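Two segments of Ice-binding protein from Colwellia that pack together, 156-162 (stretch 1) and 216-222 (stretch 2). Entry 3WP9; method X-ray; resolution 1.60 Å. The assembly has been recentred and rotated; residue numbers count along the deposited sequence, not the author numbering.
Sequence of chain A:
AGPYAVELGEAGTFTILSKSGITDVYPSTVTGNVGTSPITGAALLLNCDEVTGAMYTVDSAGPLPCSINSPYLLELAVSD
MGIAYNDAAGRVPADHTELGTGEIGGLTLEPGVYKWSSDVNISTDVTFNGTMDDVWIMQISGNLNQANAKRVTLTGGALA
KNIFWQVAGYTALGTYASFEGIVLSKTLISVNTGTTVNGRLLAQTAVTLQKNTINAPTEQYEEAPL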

# COMPACT_ATOMS: atom_id res chain seq x y z
N GLY A 156 18.02 -3.63 -9.74
CA GLY A 156 18.28 -5.07 -10.02
C GLY A 156 17.18 -5.82 -10.76
O GLY A 156 17.39 -6.96 -11.22
N GLY A 157 16.00 -5.22 -10.94
CA GLY A 157 14.85 -5.95 -11.43
C GLY A 157 13.75 -6.04 -10.35
O GLY A 157 12.66 -6.51 -10.66
N ALA A 158 14.07 -5.60 -9.13
CA ALA A 158 13.08 -5.57 -8.00
C ALA A 158 11.77 -4.97 -8.50
O ALA A 158 11.80 -3.96 -9.24
N LEU A 159 10.64 -5.63 -8.19
CA LEU A 159 9.30 -5.15 -8.49
C LEU A 159 8.56 -4.74 -7.20
O LEU A 159 8.63 -5.41 -6.18
N ALA A 160 7.88 -3.61 -7.29
CA ALA A 160 7.01 -3.08 -6.20
C ALA A 160 5.96 -4.09 -5.81
O ALA A 160 5.65 -4.24 -4.61
N LYS A 161 5.41 -4.84 -6.78
CA LYS A 161 4.39 -5.87 -6.42
C LYS A 161 4.99 -6.95 -5.48
O LYS A 161 4.23 -7.71 -4.84
N ASN A 162 6.32 -7.04 -5.37
CA ASN A 162 6.99 -8.03 -4.47
C ASN A 162 7.51 -7.55 -3.16
O ASN A 162 8.23 -8.27 -2.46
N ALA A 216 -1.43 1.23 -9.71
CA ALA A 216 -1.25 -0.20 -9.48
C ALA A 216 0.18 -0.60 -9.92
O ALA A 216 0.75 -0.01 -10.86
N PRO A 217 0.82 -1.56 -9.21
CA PRO A 217 2.21 -1.96 -9.50
C PRO A 217 2.22 -2.90 -10.72
O PRO A 217 1.28 -3.63 -10.96
N THR A 218 3.26 -2.83 -11.50
CA THR A 218 3.11 -3.60 -12.75
C THR A 218 3.55 -5.04 -12.53
O THR A 218 4.29 -5.37 -11.56
N GLU A 219 3.04 -5.87 -13.44
CA GLU A 219 3.29 -7.32 -13.42
C GLU A 219 4.73 -7.65 -13.79
O GLU A 219 5.32 -8.57 -13.24
N GLN A 220 5.28 -6.92 -14.75
CA GLN A 220 6.70 -7.08 -15.13
C GLN A 220 7.27 -5.77 -15.68
O GLN A 220 6.51 -4.86 -15.99
N TYR A 221 8.60 -5.71 -15.80
CA TYR A 221 9.40 -4.48 -15.93
C TYR A 221 8.83 -3.24 -16.68
O TYR A 221 9.01 -3.11 -17.89
N GLU A 222 8.18 -2.34 -15.92
CA GLU A 222 7.48 -1.13 -16.44
C GLU A 222 7.34 0.06 -15.43
O GLU A 222 8.15 0.22 -14.50

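The two stretches, at least 56 residues apart in sequence wherever they touch, bury 363 Å² between them, counting both sides. Neither contributes a strand to the contact, and no direct backbone-to-backbone hydrogen bond joins them; the polar links run through one lysine side chain and one water.

Lys161 is the main polar anchor. Its CB points toward the other stretch, and with chi1 in p and the remaining torsions in t (p, t, t, t) the chain is nearly extended, passing the backbone of Thr218 (Lys161 CD to Thr218 O, 3.8 Å) before reaching Glu219. There the ammonium group finds two acceptors in the same residue: Lys161 NZ forms a salt bridge with Glu219 OE1 at 3.0 Å, itself a hydrogen bond, and donates a second hydrogen bond to Glu219 O at 3.2 Å. Glu219 starts from a CB that points away, but its m, m conformation folds the carboxylate back to meet the lysine. One ammonium group thus pairs its charge with the carboxylate of Glu219 and gives a further hydrogen bond to the carbonyl of the same residue.

Water 1 fills the gap between the backbones. It accepts from Lys161 N at 2.9 Å and donates to Thr218 O at 2.6 Å, so the amide and the carbonyl are satisfied through a solvent bridge instead of directly. Within stretch 1, Asn162 N donates to Leu159 O at 2.9 Å, closing the short 3-10 turn. The hydroxyl of Thr218 (chi1 p) takes no part in the interface: its CB points away, and OG1 is hydrogen-bonded to a residue just outside the stretch.

Apolar contacts accompany these links. Pro217, with a C-gamma endo pucker, points toward stretch 1 and lies where the backbones come close, its CA 5.4 Å from the CA of Lys161. Pro217 CB meets Ala160 CB at 4.2 Å and Lys161 CB at 4.0 Å, so the base of the lysine side chain is packed against carbon while its tip is held by charge.

Leu159 (m, t) also points in. Leu159 CD1 lies 3.5 Å from Glu219 O, the carbonyl that accepts from Lys161 NZ, and Leu159 CD2 approaches the edge of the Tyr221 ring, 4.3 Å from CD1 of that tyrosine. Tyr221 leaves the backbone sideways with an off-well chi1 of -139°, and its ring reaches over to Gly157, whose CA is 3.9 Å from Tyr221 CE1. The tyrosine is poorly ordered, so this end of the contact is less sharply defined.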

# COMPACT_ATOMS: atom_id res chain seq x y z
CB ALA A 158 13.61 -4.83 -6.80
CB LEU A 159 8.44 -6.18 -9.22
CG LEU A 159 8.99 -6.74 -10.56
CD1 LEU A 159 8.03 -7.80 -11.09
CD2 LEU A 159 9.22 -5.66 -11.63
CB ALA A 160 6.38 -1.76 -6.63
CB LYS A 161 3.76 -6.51 -7.66
CG LYS A 161 4.68 -7.54 -8.34
CD LYS A 161 3.94 -8.42 -9.31
CE LYS A 161 4.76 -9.67 -9.56
NZ LYS A 161 4.35 -10.42 -10.80
CB ASN A 162 8.16 -8.67 -5.22
CG ASN A 162 7.68 -9.61 -6.33
OD1 ASN A 162 6.60 -10.23 -6.24
ND2 ASN A 162 8.49 -9.72 -7.39
CB ALA A 216 -2.28 -1.01 -10.20
CB PRO A 217 2.65 -2.69 -8.23
CG PRO A 217 1.34 -3.23 -7.68
CD PRO A 217 0.23 -2.34 -8.10
CB THR A 218 3.86 -3.00 -13.92
OG1 THR A 218 5.22 -2.83 -13.51
CG2 THR A 218 3.18 -1.68 -14.37
CB GLU A 219 2.29 -8.06 -14.34
CG GLU A 219 0.90 -8.25 -13.75
CD GLU A 219 0.93 -8.75 -12.30
OE1 GLU A 219 1.71 -9.68 -11.99
OE2 GLU A 219 0.18 -8.20 -11.45
CB GLN A 220 6.89 -8.26 -16.11
CG GLN A 220 5.78 -8.35 -17.15
CD GLN A 220 6.05 -9.40 -18.20
OE1 GLN A 220 6.69 -10.41 -17.95
NE2 GLN A 220 5.55 -9.15 -19.41
CB TYR A 221 10.79 -4.84 -16.46
CG TYR A 221 11.93 -4.10 -15.79
CD1 TYR A 221 12.05 -4.07 -14.38
CD2 TYR A 221 12.90 -3.42 -16.55
CE1 TYR A 221 13.09 -3.39 -13.77
CE2 TYR A 221 13.95 -2.74 -15.94
CZ TYR A 221 14.04 -2.73 -14.56
OH TYR A 221 15.08 -2.06 -13.96
CB GLU A 222 6.09 -1.51 -17.00
CG GLU A 222 6.13 -2.28 -18.31
CD GLU A 222 4.93 -3.20 -18.51
OE1 GLU A 222 4.24 -3.02 -19.53
OE2 GLU A 222 4.69 -4.10 -17.66
O HOH W 1 5.41 -4.12 -9.61